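Magnesium transporter MgtE (PDB 2OUX) probably transports magnesium ions across the cell membrane as a homodimer, the piece described here being its cytosolic, magnesium-binding part with paired CBS domains. Local coordinates at residues 142-154 and 167-179. Residues are numbered along the deposited sequence; the frame is centred on the assembly and turned at random.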
# COMPACT_ATOMS: atom_id res chain seq x y z
N ILE A 142 12.74 1.75 11.84
CA ILE A 142 12.24 1.30 10.54
C ILE A 142 11.36 2.33 9.84
O ILE A 142 10.83 2.07 8.77
CB ILE A 142 11.44 -0.01 10.66
CG1 ILE A 142 10.28 0.17 11.63
CG2 ILE A 142 12.37 -1.15 11.13
CD1 ILE A 142 9.29 -0.97 11.59
N MSE A 143 11.21 3.50 10.45
CA MSE A 143 10.40 4.56 9.86
C MSE A 143 11.26 5.43 8.95
O MSE A 143 12.48 5.29 8.90
CB MSE A 143 9.80 5.45 10.94
CG MSE A 143 10.83 6.35 11.61
SE MSE A 143 10.02 7.56 12.89
CE MSE A 143 11.44 8.89 12.98
N THR A 144 10.61 6.34 8.22
CA THR A 144 11.35 7.24 7.36
C THR A 144 10.68 8.61 7.43
O THR A 144 9.50 8.72 7.78
CB THR A 144 11.44 6.72 5.91
OG1 THR A 144 12.55 7.35 5.27
CG2 THR A 144 10.15 7.00 5.14
N THR A 145 11.43 9.64 7.08
CA THR A 145 10.96 11.02 7.19
C THR A 145 10.22 11.68 6.04
O THR A 145 9.62 12.73 6.22
CB THR A 145 12.15 11.92 7.53
OG1 THR A 145 13.15 11.78 6.51
CG2 THR A 145 12.76 11.52 8.88
N GLU A 146 10.25 11.08 4.86
CA GLU A 146 9.60 11.72 3.72
C GLU A 146 8.10 11.49 3.60
O GLU A 146 7.64 10.74 2.74
CB GLU A 146 10.33 11.30 2.45
CG GLU A 146 11.84 11.59 2.50
CD GLU A 146 12.62 10.52 3.29
OE1 GLU A 146 12.02 9.51 3.68
OE2 GLU A 146 13.84 10.70 3.50
N PHE A 147 7.33 12.15 4.47
CA PHE A 147 5.87 12.05 4.49
C PHE A 147 5.26 13.41 4.17
O PHE A 147 5.94 14.44 4.24
CB PHE A 147 5.39 11.58 5.87
CG PHE A 147 5.81 12.49 7.00
CD1 PHE A 147 5.21 13.73 7.19
CD2 PHE A 147 6.85 12.12 7.86
CE1 PHE A 147 5.63 14.60 8.20
CE2 PHE A 147 7.28 12.98 8.87
CZ PHE A 147 6.67 14.22 9.04
N VAL A 148 3.97 13.42 3.84
CA VAL A 148 3.29 14.66 3.52
C VAL A 148 2.43 15.14 4.68
O VAL A 148 1.55 14.42 5.15
CB VAL A 148 2.37 14.51 2.29
CG1 VAL A 148 1.72 15.85 1.96
CG2 VAL A 148 3.16 13.98 1.11
N SER A 149 2.66 16.37 5.13
CA SER A 149 1.86 16.92 6.21
C SER A 149 1.35 18.31 5.84
O SER A 149 2.04 19.08 5.16
CB SER A 149 2.68 16.98 7.50
OG SER A 149 3.94 17.58 7.28
N ILE A 150 0.14 18.63 6.27
CA ILE A 150 -0.47 19.93 6.00
C ILE A 150 -1.21 20.39 7.24
O ILE A 150 -1.34 19.63 8.21
CB ILE A 150 -1.49 19.84 4.85
CG1 ILE A 150 -2.57 18.82 5.22
CG2 ILE A 150 -0.80 19.48 3.56
CD1 ILE A 150 -3.79 18.84 4.31
N VAL A 151 -1.68 21.63 7.22
CA VAL A 151 -2.44 22.18 8.34
C VAL A 151 -3.92 22.06 8.00
O VAL A 151 -4.29 22.01 6.83
CB VAL A 151 -2.13 23.67 8.59
CG1 VAL A 151 -0.69 23.84 9.01
CG2 VAL A 151 -2.42 24.49 7.33
N ALA A 152 -4.74 22.04 9.04
CA ALA A 152 -6.19 21.92 8.91
C ALA A 152 -6.92 23.04 8.15
O ALA A 152 -7.66 22.75 7.21
CB ALA A 152 -6.81 21.75 10.28
N ASN A 153 -6.72 24.29 8.56
CA ASN A 153 -7.40 25.43 7.94
C ASN A 153 -6.90 25.77 6.55
O ASN A 153 -6.57 26.91 6.23
CB ASN A 153 -7.30 26.66 8.85
CG ASN A 153 -8.08 27.86 8.32
OD1 ASN A 153 -7.51 28.79 7.74
ND2 ASN A 153 -9.40 27.83 8.50
N GLN A 154 -6.85 24.75 5.70
CA GLN A 154 -6.40 24.90 4.33
C GLN A 154 -7.45 24.23 3.46
O GLN A 154 -8.23 23.40 3.94
CB GLN A 154 -5.04 24.21 4.21
CG GLN A 154 -4.56 23.94 2.81
CD GLN A 154 -3.14 23.40 2.82
OE1 GLN A 154 -2.78 22.58 3.66
NE2 GLN A 154 -2.33 23.86 1.87
N ALA A 167 5.51 17.53 -3.84
CA ALA A 167 5.55 16.24 -3.15
C ALA A 167 6.35 15.18 -3.91
O ALA A 167 6.05 14.00 -3.84
CB ALA A 167 4.14 15.75 -2.91
N ASP A 168 7.37 15.61 -4.64
CA ASP A 168 8.19 14.68 -5.41
C ASP A 168 9.16 13.93 -4.50
O ASP A 168 9.59 12.83 -4.82
CB ASP A 168 8.97 15.42 -6.49
CG ASP A 168 9.68 14.48 -7.44
OD1 ASP A 168 8.98 13.78 -8.20
OD2 ASP A 168 10.93 14.44 -7.43
N MSE A 169 9.50 14.53 -3.37
CA MSE A 169 10.43 13.91 -2.44
C MSE A 169 9.77 12.88 -1.52
O MSE A 169 10.45 11.98 -1.02
CB MSE A 169 11.12 14.99 -1.59
CG MSE A 169 10.25 15.64 -0.50
SE MSE A 169 9.08 17.10 -1.07
CE MSE A 169 10.40 18.52 -1.15
N ALA A 170 8.47 12.98 -1.32
CA ALA A 170 7.74 12.09 -0.42
C ALA A 170 7.75 10.59 -0.73
O ALA A 170 7.65 10.19 -1.88
CB ALA A 170 6.31 12.56 -0.31
N GLU A 171 7.89 9.78 0.33
CA GLU A 171 7.86 8.31 0.20
C GLU A 171 6.52 7.99 -0.46
O GLU A 171 6.46 7.36 -1.51
CB GLU A 171 7.86 7.63 1.58
CG GLU A 171 9.14 6.94 2.03
CD GLU A 171 9.37 5.59 1.39
OE1 GLU A 171 8.48 4.72 1.41
OE2 GLU A 171 10.48 5.38 0.87
N THR A 172 5.45 8.42 0.19
CA THR A 172 4.11 8.19 -0.30
C THR A 172 3.26 9.42 -0.05
O THR A 172 3.50 10.17 0.90
CB THR A 172 3.45 7.00 0.41
OG1 THR A 172 2.21 6.70 -0.22
CG2 THR A 172 3.21 7.33 1.88
N ILE A 173 2.26 9.62 -0.89
CA ILE A 173 1.35 10.74 -0.75
C ILE A 173 -0.05 10.18 -0.62
O ILE A 173 -1.01 10.93 -0.60
CB ILE A 173 1.40 11.67 -2.00
CG1 ILE A 173 0.79 10.97 -3.22
CG2 ILE A 173 2.84 12.08 -2.28
CD1 ILE A 173 0.47 11.91 -4.36
N TYR A 174 -0.16 8.86 -0.54
CA TYR A 174 -1.47 8.23 -0.45
C TYR A 174 -2.19 8.47 0.86
O TYR A 174 -3.36 8.15 1.02
CB TYR A 174 -1.37 6.75 -0.81
CG TYR A 174 -0.98 6.60 -2.28
CD1 TYR A 174 -1.40 7.54 -3.22
CD2 TYR A 174 -0.16 5.56 -2.71
CE1 TYR A 174 -1.01 7.46 -4.56
CE2 TYR A 174 0.24 5.47 -4.05
CZ TYR A 174 -0.19 6.43 -4.97
OH TYR A 174 0.21 6.36 -6.29
N TYR A 175 -1.46 9.04 1.81
CA TYR A 175 -2.03 9.42 3.09
C TYR A 175 -1.46 10.81 3.31
O TYR A 175 -0.27 11.03 3.09
CB TYR A 175 -1.58 8.50 4.23
CG TYR A 175 -2.38 7.23 4.35
CD1 TYR A 175 -3.76 7.27 4.47
CD2 TYR A 175 -1.76 5.98 4.35
CE1 TYR A 175 -4.51 6.11 4.57
CE2 TYR A 175 -2.50 4.81 4.45
CZ TYR A 175 -3.87 4.88 4.56
OH TYR A 175 -4.62 3.74 4.65
N VAL A 176 -2.30 11.75 3.72
CA VAL A 176 -1.83 13.10 3.99
C VAL A 176 -2.10 13.36 5.46
O VAL A 176 -3.24 13.33 5.91
CB VAL A 176 -2.58 14.14 3.15
CG1 VAL A 176 -2.04 15.53 3.43
CG2 VAL A 176 -2.45 13.81 1.67
N TYR A 177 -1.04 13.62 6.22
CA TYR A 177 -1.20 13.87 7.65
C TYR A 177 -1.44 15.35 7.95
O TYR A 177 -0.89 16.23 7.30
CB TYR A 177 0.03 13.33 8.38
CG TYR A 177 0.22 11.87 8.07
CD1 TYR A 177 -0.53 10.89 8.73
CD2 TYR A 177 1.07 11.46 7.03
CE1 TYR A 177 -0.46 9.55 8.37
CE2 TYR A 177 1.15 10.11 6.66
CZ TYR A 177 0.38 9.17 7.33
OH TYR A 177 0.39 7.87 6.91
N VAL A 178 -2.30 15.61 8.93
CA VAL A 178 -2.61 16.98 9.30
C VAL A 178 -1.98 17.29 10.64
O VAL A 178 -2.19 16.56 11.60
CB VAL A 178 -4.14 17.20 9.38
CG1 VAL A 178 -4.44 18.67 9.67
CG2 VAL A 178 -4.80 16.76 8.08
N VAL A 179 -1.21 18.37 10.71
CA VAL A 179 -0.57 18.77 11.96
C VAL A 179 -0.90 20.22 12.26
O VAL A 179 -1.41 20.93 11.41
CB VAL A 179 0.98 18.67 11.90
CG1 VAL A 179 1.42 17.22 11.74
CG2 VAL A 179 1.51 19.52 10.76
O HOH W 1 2.54 10.95 3.22
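Val148 CG2 leans on Ala170 CB at 3.7 Å and on Ile173 CG2 in the tightly packed part of this contact between two chain segments of the first CBS domain, while Val148 CG1, trans to the backbone N (chi1 -178°), reaches Val176 CG1. Ile150 lies across Val176 at about a right angle, its CG1 and CD1 both meeting Val176 CG1, and farther along Val178 CG1 touches Ala152 CB. Parallel pairing of Ser149-Ile150 with Tyr177-Val178 sets the register. Tyr177 N donates to Val148 O in the carbonyl plane (2.9 Å), and Ile150 N bonds almost head-on to Tyr177 O, as does Val179 N to Ile150 O. The same Val148 O lies at the edge of the Tyr177 ring, 3.5 Å from CD2. Just before the paired residues a water bridges the segments, accepting from Val148 N and donating to Thr172 O and Tyr175 O.

Beyond that water the Glu146/Glu171 end is more polar and partly exposed, though buried Thr144 still sets CG2 3.3 Å from Glu171 CG. Glu171 N binds Glu146 O at 2.6 Å, with the donor tilted 17° from the carbonyl plane. Glu146, bent at chi2 (80°), turns its carboxylate back to take Thr144 OG1 on the syn lone pair of OE1; OE2 is hydrogen-bonded to Thr98 OG1, and Thr144 OG1 to the backbone N of magnesium-binding Asp99. At the other end exposed Val151 brings CA and CG1 near Val179 O.

Helix 156-166 links the strands as a beta-alpha-beta unit, and strand 185-190 pairs antiparallel with 175-179. On the Tyr177 face, strands 234-238 and 244-249 of the second CBS domain pack close, and Tyr177 and Ala234 together bind a magnesium ion.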